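Local coordinates for halotolerant alpha-type carbonic anhydrase (dCA II) (Dunaliella salina, PDB 1Y7W), which probably catalyses the zinc-dependent, reversible hydration of carbon dioxide to bicarbonate in a salt-tolerant green alga, at residues A[50-56]-A[283-287]; A[67-73]-A[224-228]; A[170-174]-A[244-249]. All blocks are in the same frame, centred on the assembly; numbering follows the deposited sequence.

Contact 1 (A[50-56]-A[283-287]); sequences NQSPIDI and DREVY
Arg284 grips the backbone carbonyl of Gln51 end-on, NH1 and NH2 both donating to Gln51 O. In the alpha-carbonic anhydrase fold this joins the loop leading into strand 55-56 to the loop before strand 287-289. The two bonds differ. Arg284 NH2 lies 2.9 Å from Gln51 O, in the carbonyl plane and on a lone pair, whereas Arg284 NH1, 3.0 Å from the same Gln51 O, comes from above that plane. The oxygen itself lies in the guanidinium plane. A bend at chi3 (-73°) turns the end of the otherwise extended Arg284 chain toward this carbonyl. Asp228 O, Asp280 O and Leu281 O take further N-H groups, on NH1, NH2 and NE in turn, so neutral carbonyls hold this buried cation and fix its rotation. With an alanine here, Gln51 O and the three other carbonyls would probably lose their guanidinium donors, leaving mainly the apolar contacts between the loops. Over one guanidinium face sits Asn50 CA, and Asn50 OD1 approaches Arg284 CD to 3.4 Å, its amide turned 78° from the guanidinium. Ile54 CG2 reaches Arg284 NH2 obliquely at 3.7 Å. Outward the packing turns apolar: Ile54 and Val286 lie alongside one another, pointing opposite ways, with Ile54 CD1 3.6 Å from Val286 CG2, and beyond them Ile56 CD1 rests 4.3 Å from Val286 CG1.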
# COMPACT_ATOMS: atom_id res chain seq x y z
N ASN A 50 2.20 -8.25 16.22
CA ASN A 50 1.52 -7.07 15.66
C ASN A 50 1.68 -7.12 14.12
O ASN A 50 2.07 -6.15 13.43
CB ASN A 50 2.13 -5.80 16.22
CG ASN A 50 2.06 -5.77 17.73
OD1 ASN A 50 1.00 -5.68 18.34
ND2 ASN A 50 3.21 -5.88 18.35
N GLN A 51 1.40 -8.29 13.55
CA GLN A 51 1.56 -8.43 12.11
C GLN A 51 0.41 -7.95 11.26
O GLN A 51 -0.73 -7.85 11.72
CB GLN A 51 1.87 -9.90 11.78
CG GLN A 51 3.20 -10.40 12.44
CD GLN A 51 4.37 -9.83 11.68
OE1 GLN A 51 4.62 -10.23 10.54
NE2 GLN A 51 5.08 -8.83 12.28
N SER A 52 0.72 -7.69 10.00
CA SER A 52 -0.26 -7.23 9.02
C SER A 52 -0.17 -8.17 7.81
O SER A 52 0.91 -8.77 7.53
CB SER A 52 0.04 -5.79 8.56
OG SER A 52 -0.10 -4.89 9.66
N PRO A 53 -1.26 -8.27 7.03
CA PRO A 53 -2.58 -7.58 7.16
C PRO A 53 -3.50 -8.24 8.18
O PRO A 53 -3.14 -9.24 8.74
CB PRO A 53 -3.17 -7.66 5.74
CG PRO A 53 -2.67 -8.99 5.26
CD PRO A 53 -1.24 -9.14 5.84
N ILE A 54 -4.71 -7.70 8.33
CA ILE A 54 -5.69 -8.23 9.26
C ILE A 54 -7.06 -8.03 8.66
O ILE A 54 -7.22 -7.33 7.65
CB ILE A 54 -5.68 -7.47 10.65
CG1 ILE A 54 -5.92 -5.97 10.42
CG2 ILE A 54 -4.33 -7.67 11.36
CD1 ILE A 54 -6.27 -5.17 11.76
N ASP A 55 -8.05 -8.68 9.26
CA ASP A 55 -9.43 -8.42 8.86
C ASP A 55 -9.93 -7.15 9.60
O ASP A 55 -9.61 -6.91 10.77
CB ASP A 55 -10.37 -9.58 9.25
CG ASP A 55 -11.81 -9.24 8.94
OD1 ASP A 55 -12.06 -8.92 7.75
OD2 ASP A 55 -12.68 -9.23 9.87
N ILE A 56 -10.70 -6.32 8.92
CA ILE A 56 -11.22 -5.10 9.53
C ILE A 56 -12.73 -5.39 9.73
O ILE A 56 -13.49 -5.40 8.78
CB ILE A 56 -11.08 -3.87 8.59
CG1 ILE A 56 -9.64 -3.71 8.07
CG2 ILE A 56 -11.50 -2.58 9.33
CD1 ILE A 56 -8.65 -3.49 9.16
N ASP A 283 -3.70 -8.92 20.87
CA ASP A 283 -4.35 -8.06 21.86
C ASP A 283 -4.61 -6.62 21.35
O ASP A 283 -5.05 -5.74 22.13
CB ASP A 283 -3.57 -8.07 23.16
CG ASP A 283 -2.22 -7.54 23.00
OD1 ASP A 283 -1.47 -7.41 24.03
OD2 ASP A 283 -1.87 -7.26 21.84
N ARG A 284 -4.40 -6.40 20.05
CA ARG A 284 -4.68 -5.10 19.42
C ARG A 284 -6.14 -4.83 19.23
O ARG A 284 -6.95 -5.80 19.14
CB ARG A 284 -4.05 -5.07 18.03
CG ARG A 284 -2.55 -5.15 18.04
CD ARG A 284 -1.95 -5.20 16.63
NE ARG A 284 -2.19 -6.53 15.99
CZ ARG A 284 -1.84 -6.84 14.75
NH1 ARG A 284 -1.25 -5.93 13.98
NH2 ARG A 284 -2.04 -8.07 14.28
N GLU A 285 -6.50 -3.55 19.17
CA GLU A 285 -7.87 -3.16 18.80
C GLU A 285 -7.66 -2.40 17.50
O GLU A 285 -6.52 -2.07 17.16
CB GLU A 285 -8.55 -2.22 19.81
CG GLU A 285 -8.80 -2.82 21.18
CD GLU A 285 -9.88 -3.89 21.19
OE1 GLU A 285 -10.58 -4.04 20.15
OE2 GLU A 285 -10.04 -4.58 22.25
N VAL A 286 -8.74 -2.15 16.75
CA VAL A 286 -8.64 -1.42 15.48
C VAL A 286 -9.57 -0.25 15.75
O VAL A 286 -10.61 -0.42 16.37
CB VAL A 286 -9.11 -2.30 14.30
CG1 VAL A 286 -8.93 -1.54 12.94
CG2 VAL A 286 -8.25 -3.60 14.26
N TYR A 287 -9.23 0.94 15.26
CA TYR A 287 -10.00 2.15 15.56
C TYR A 287 -10.62 2.76 14.31
O TYR A 287 -10.09 2.60 13.23
CB TYR A 287 -9.05 3.14 16.28
CG TYR A 287 -8.34 2.48 17.43
CD1 TYR A 287 -7.16 1.75 17.24
CD2 TYR A 287 -8.89 2.53 18.72
CE1 TYR A 287 -6.55 1.07 18.29
CE2 TYR A 287 -8.29 1.85 19.78
CZ TYR A 287 -7.13 1.14 19.56
OH TYR A 287 -6.51 0.58 20.62

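Contact 2 (A[67-73]-A[224-228]); sequences RSGTSAV and YAGYD
Arg67 reaches strand 224-228 with its chain fully stretched: CG stands opposite the backbone N (chi1 -177°) and every later torsion is anti, which carries the guanidinium to Asp228. There Arg67 NH1 donates to Asp228 OD2 at 2.8 Å in a nearly straight salt bridge. The carboxylate oxygen lies in the guanidinium plane but is itself met from above its own carboxylate plane, the two groups being turned 53° apart. Lys241 also pairs with Asp228 OD2, so two cations share this acid and would probably favour its ionised form. Thr70 CG2 lies 3.7 Å above the guanidinium centre on one face, Tyr227 CA and Gly226 O over the opposite one, so the group is sandwiched. A water accepts from Arg67 NE and Thr70 OG1 and donates to Ser68 O and Asp228 OD1, the last at 2.6 Å. Thr70 OG1 also hydrogen-bonds NZ of Lys241, the lysine that pairs with Asp228. Loop 67-73 packs against strand 224-229, an inner strand of the large mixed sheet of the alpha-carbonic anhydrase fold. At its other end Tyr224 holds CG between the backbone N and the carbonyl carbon (chi1 76°), directing the phenol to the loop. Its OH accepts from Val73 N at 2.9 Å, and Val73 CG1 approaches the ring obliquely, 3.9 Å from Tyr224 CZ. Ala72 CA lies 3.4 Å from Tyr224 OH.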
# COMPACT_ATOMS: atom_id res chain seq x y z
N ARG A 67 -7.27 4.94 21.67
CA ARG A 67 -6.02 4.39 21.16
C ARG A 67 -4.85 5.06 21.80
O ARG A 67 -4.63 6.24 21.57
CB ARG A 67 -5.91 4.58 19.63
CG ARG A 67 -4.65 3.96 19.03
CD ARG A 67 -4.65 4.15 17.53
NE ARG A 67 -3.53 3.47 16.87
CZ ARG A 67 -3.37 3.49 15.54
NH1 ARG A 67 -2.34 2.87 14.95
NH2 ARG A 67 -4.27 4.18 14.83
N SER A 68 -4.08 4.32 22.60
CA SER A 68 -2.92 4.91 23.28
C SER A 68 -1.72 5.03 22.33
O SER A 68 -1.42 4.10 21.57
CB SER A 68 -2.40 4.04 24.46
OG SER A 68 -3.41 3.69 25.38
N GLY A 69 -1.04 6.16 22.40
CA GLY A 69 0.16 6.34 21.62
C GLY A 69 0.09 6.79 20.16
O GLY A 69 1.14 7.08 19.63
N THR A 70 -1.09 6.83 19.53
CA THR A 70 -1.18 7.22 18.11
C THR A 70 -2.50 7.97 17.86
O THR A 70 -3.56 7.51 18.25
CB THR A 70 -1.12 5.96 17.19
OG1 THR A 70 0.02 5.18 17.52
CG2 THR A 70 -1.03 6.34 15.67
N SER A 71 -2.41 9.12 17.18
CA SER A 71 -3.62 9.91 16.85
C SER A 71 -4.02 9.58 15.43
O SER A 71 -3.31 8.84 14.74
CB SER A 71 -3.27 11.43 16.84
OG SER A 71 -2.37 11.70 15.74
N ALA A 72 -5.16 10.18 15.00
CA ALA A 72 -5.65 10.14 13.63
C ALA A 72 -4.56 10.79 12.78
O ALA A 72 -3.76 11.57 13.29
CB ALA A 72 -6.90 11.02 13.48
N VAL A 73 -4.53 10.48 11.48
CA VAL A 73 -3.57 11.16 10.60
C VAL A 73 -4.22 12.46 10.14
O VAL A 73 -5.45 12.54 9.98
CB VAL A 73 -3.20 10.31 9.37
CG1 VAL A 73 -4.43 10.03 8.54
CG2 VAL A 73 -2.07 11.05 8.52
N TYR A 224 -11.81 5.59 7.64
CA TYR A 224 -10.79 4.55 7.63
C TYR A 224 -10.60 3.86 8.99
O TYR A 224 -10.96 4.40 10.05
CB TYR A 224 -9.43 5.12 7.15
CG TYR A 224 -8.64 5.96 8.15
CD1 TYR A 224 -8.75 7.36 8.16
CD2 TYR A 224 -7.75 5.37 9.04
CE1 TYR A 224 -7.98 8.16 9.05
CE2 TYR A 224 -6.96 6.17 9.95
CZ TYR A 224 -7.10 7.56 9.94
OH TYR A 224 -6.40 8.37 10.84
N ALA A 225 -9.96 2.71 8.95
CA ALA A 225 -9.68 1.93 10.14
C ALA A 225 -8.16 2.06 10.37
O ALA A 225 -7.39 1.80 9.46
CB ALA A 225 -10.03 0.48 9.89
N GLY A 226 -7.75 2.42 11.57
CA GLY A 226 -6.33 2.53 11.85
C GLY A 226 -5.89 1.54 12.94
O GLY A 226 -6.63 1.29 13.88
N TYR A 227 -4.67 1.02 12.85
CA TYR A 227 -4.21 0.11 13.89
C TYR A 227 -2.69 0.03 13.77
O TYR A 227 -2.10 0.53 12.76
CB TYR A 227 -4.84 -1.29 13.70
CG TYR A 227 -4.33 -2.08 12.51
CD1 TYR A 227 -4.81 -1.87 11.21
CD2 TYR A 227 -3.32 -3.05 12.69
CE1 TYR A 227 -4.34 -2.60 10.11
CE2 TYR A 227 -2.82 -3.79 11.60
CZ TYR A 227 -3.34 -3.57 10.31
OH TYR A 227 -2.83 -4.30 9.26
N ASP A 228 -2.05 -0.59 14.77
CA ASP A 228 -0.59 -0.73 14.78
C ASP A 228 -0.18 -2.05 14.09
O ASP A 228 -0.59 -3.14 14.52
CB ASP A 228 -0.06 -0.73 16.21
CG ASP A 228 -0.20 0.65 16.91
OD1 ASP A 228 -0.34 0.63 18.16
OD2 ASP A 228 -0.17 1.71 16.25
O HOH W 1 -1.11 3.01 18.84
O HOH W 2 -3.74 7.05 12.51

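Contact 3 (A[170-174]-A[244-249]); sequences GIMYK and VFTTPR
Tyr173 CG is anti to its carbonyl carbon, Arg249 CG only roughly so (chi1 -91°, off a staggered position), and with the Arg249 chain extended from CG to NE the two side chains run alongside each other the same way. Arg249 CB comes obliquely to Tyr173 CD2 at 3.4 Å, and Arg249 CD follows the ring to within 3.6 Å of Tyr173 CE2; the guanidinium plane is turned 38° from the ring. Lys174 CG, wedged between backbone N and carbonyl carbon (chi1 63°), lies 4.1 Å from Pro248 CG. Strands 166-175 and 240-251 run parallel in the central sheet, but their pairing is interrupted. Phe245 N donates to Gly170 O, which also lies at the edge of the Phe245 ring, in its plane. Past the break, Arg249 N donates to Met172 O at 2.7 Å and Lys174 N to Arg249 O at 2.9 Å. Between the paired regions the register slips by two residues and the chain loops away at Thr246 and Thr247. A water sits in the break, accepting from Met172 N and donating to Phe245 O (2.7 Å) and Thr247 O. Met172 CB packs on Pro248 CB. The Arg249 guanidinium forms a salt bridge with Asp180, and carbonyls of Thr215, Leu217 and Leu218 accept too. Water thus serves backbone groups that the loop separates, while the arginine joins an apolar stem along tyrosine to a charged end tied to an acid.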
# COMPACT_ATOMS: atom_id res chain seq x y z
N GLY A 170 -4.02 2.37 3.01
CA GLY A 170 -4.44 1.24 2.19
C GLY A 170 -5.74 1.62 1.55
O GLY A 170 -6.62 2.08 2.26
N ILE A 171 -5.86 1.44 0.23
CA ILE A 171 -7.06 1.80 -0.52
C ILE A 171 -7.54 0.59 -1.32
O ILE A 171 -6.75 0.02 -2.05
CB ILE A 171 -6.75 2.98 -1.47
CG1 ILE A 171 -6.47 4.23 -0.60
CG2 ILE A 171 -7.97 3.29 -2.42
CD1 ILE A 171 -5.70 5.37 -1.35
N MET A 172 -8.83 0.23 -1.17
CA MET A 172 -9.40 -0.93 -1.88
C MET A 172 -10.10 -0.54 -3.19
O MET A 172 -10.58 0.59 -3.34
CB MET A 172 -10.48 -1.58 -0.99
CG MET A 172 -9.97 -1.99 0.37
SD MET A 172 -8.72 -3.29 0.15
CE MET A 172 -8.57 -3.90 1.85
N TYR A 173 -10.21 -1.50 -4.09
CA TYR A 173 -10.95 -1.32 -5.32
C TYR A 173 -11.89 -2.51 -5.42
O TYR A 173 -11.43 -3.64 -5.26
CB TYR A 173 -10.08 -1.37 -6.56
CG TYR A 173 -9.08 -0.26 -6.63
CD1 TYR A 173 -7.95 -0.26 -5.79
CD2 TYR A 173 -9.27 0.81 -7.54
CE1 TYR A 173 -7.02 0.83 -5.85
CE2 TYR A 173 -8.35 1.88 -7.61
CZ TYR A 173 -7.23 1.88 -6.76
OH TYR A 173 -6.36 2.95 -6.82
N LYS A 174 -13.18 -2.26 -5.61
CA LYS A 174 -14.13 -3.36 -5.81
C LYS A 174 -14.42 -3.51 -7.32
O LYS A 174 -14.33 -2.55 -8.11
CB LYS A 174 -15.46 -3.07 -5.08
CG LYS A 174 -16.20 -1.85 -5.59
CD LYS A 174 -17.61 -1.75 -4.96
CE LYS A 174 -18.34 -0.47 -5.45
NZ LYS A 174 -19.68 -0.23 -4.77
N VAL A 244 -6.44 1.96 6.81
CA VAL A 244 -7.14 1.26 5.75
C VAL A 244 -8.51 1.91 5.48
O VAL A 244 -9.40 1.81 6.31
CB VAL A 244 -7.30 -0.22 6.13
CG1 VAL A 244 -7.95 -0.97 5.00
CG2 VAL A 244 -5.93 -0.81 6.42
N PHE A 245 -8.64 2.62 4.35
CA PHE A 245 -9.90 3.28 3.99
C PHE A 245 -10.94 2.24 3.69
O PHE A 245 -10.70 1.37 2.93
CB PHE A 245 -9.66 4.21 2.81
CG PHE A 245 -8.88 5.41 3.21
CD1 PHE A 245 -9.52 6.63 3.42
CD2 PHE A 245 -7.52 5.28 3.58
CE1 PHE A 245 -8.84 7.74 3.99
CE2 PHE A 245 -6.81 6.36 4.16
CZ PHE A 245 -7.48 7.60 4.36
N THR A 246 -12.13 2.42 4.25
CA THR A 246 -13.18 1.43 4.08
C THR A 246 -14.14 1.63 2.90
O THR A 246 -14.91 0.76 2.63
CB THR A 246 -13.92 1.28 5.45
OG1 THR A 246 -14.36 2.55 5.91
CG2 THR A 246 -12.94 0.71 6.49
N THR A 247 -14.06 2.75 2.20
CA THR A 247 -14.88 2.97 1.02
C THR A 247 -13.98 2.66 -0.16
O THR A 247 -12.94 3.31 -0.36
CB THR A 247 -15.32 4.42 0.90
OG1 THR A 247 -16.03 4.79 2.10
CG2 THR A 247 -16.20 4.60 -0.33
N PRO A 248 -14.37 1.68 -0.98
CA PRO A 248 -13.51 1.36 -2.12
C PRO A 248 -13.67 2.20 -3.38
O PRO A 248 -14.65 2.94 -3.55
CB PRO A 248 -13.85 -0.12 -2.42
CG PRO A 248 -15.28 -0.27 -1.93
CD PRO A 248 -15.51 0.75 -0.83
N ARG A 249 -12.63 2.16 -4.20
CA ARG A 249 -12.70 2.74 -5.54
C ARG A 249 -13.26 1.59 -6.39
O ARG A 249 -13.68 0.57 -5.82
CB ARG A 249 -11.31 3.10 -6.03
CG ARG A 249 -10.98 4.55 -5.65
CD ARG A 249 -9.58 4.93 -6.13
NE ARG A 249 -9.35 6.35 -5.88
CZ ARG A 249 -9.70 7.32 -6.71
NH1 ARG A 249 -9.45 8.59 -6.35
NH2 ARG A 249 -10.25 7.05 -7.90
O HOH W 3 -10.58 1.94 0.32

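Strand 224-229 joins the three contacts. It supplies one side of contact 2, pairs with strand 240-251 of contact 3 through Val244 N and Ala225 O (2.8 Å), and is flanked on its other edge by the end of contact 1, where Gly226 N bonds to Tyr287 O at 2.9 Å. Contacts 1 and 2 have centres 11 Å apart and meet again where Ser52 OG lies 2.8 Å from Tyr227 OH, which also bonds to His138. Contact 3 lies about 16 and 17 Å from them, centre to centre. The zinc, held by His130, His132 and His150, is about 8 Å from Gly170, 10 Å from the Tyr227 side chain and 13 Å from that of Gln51.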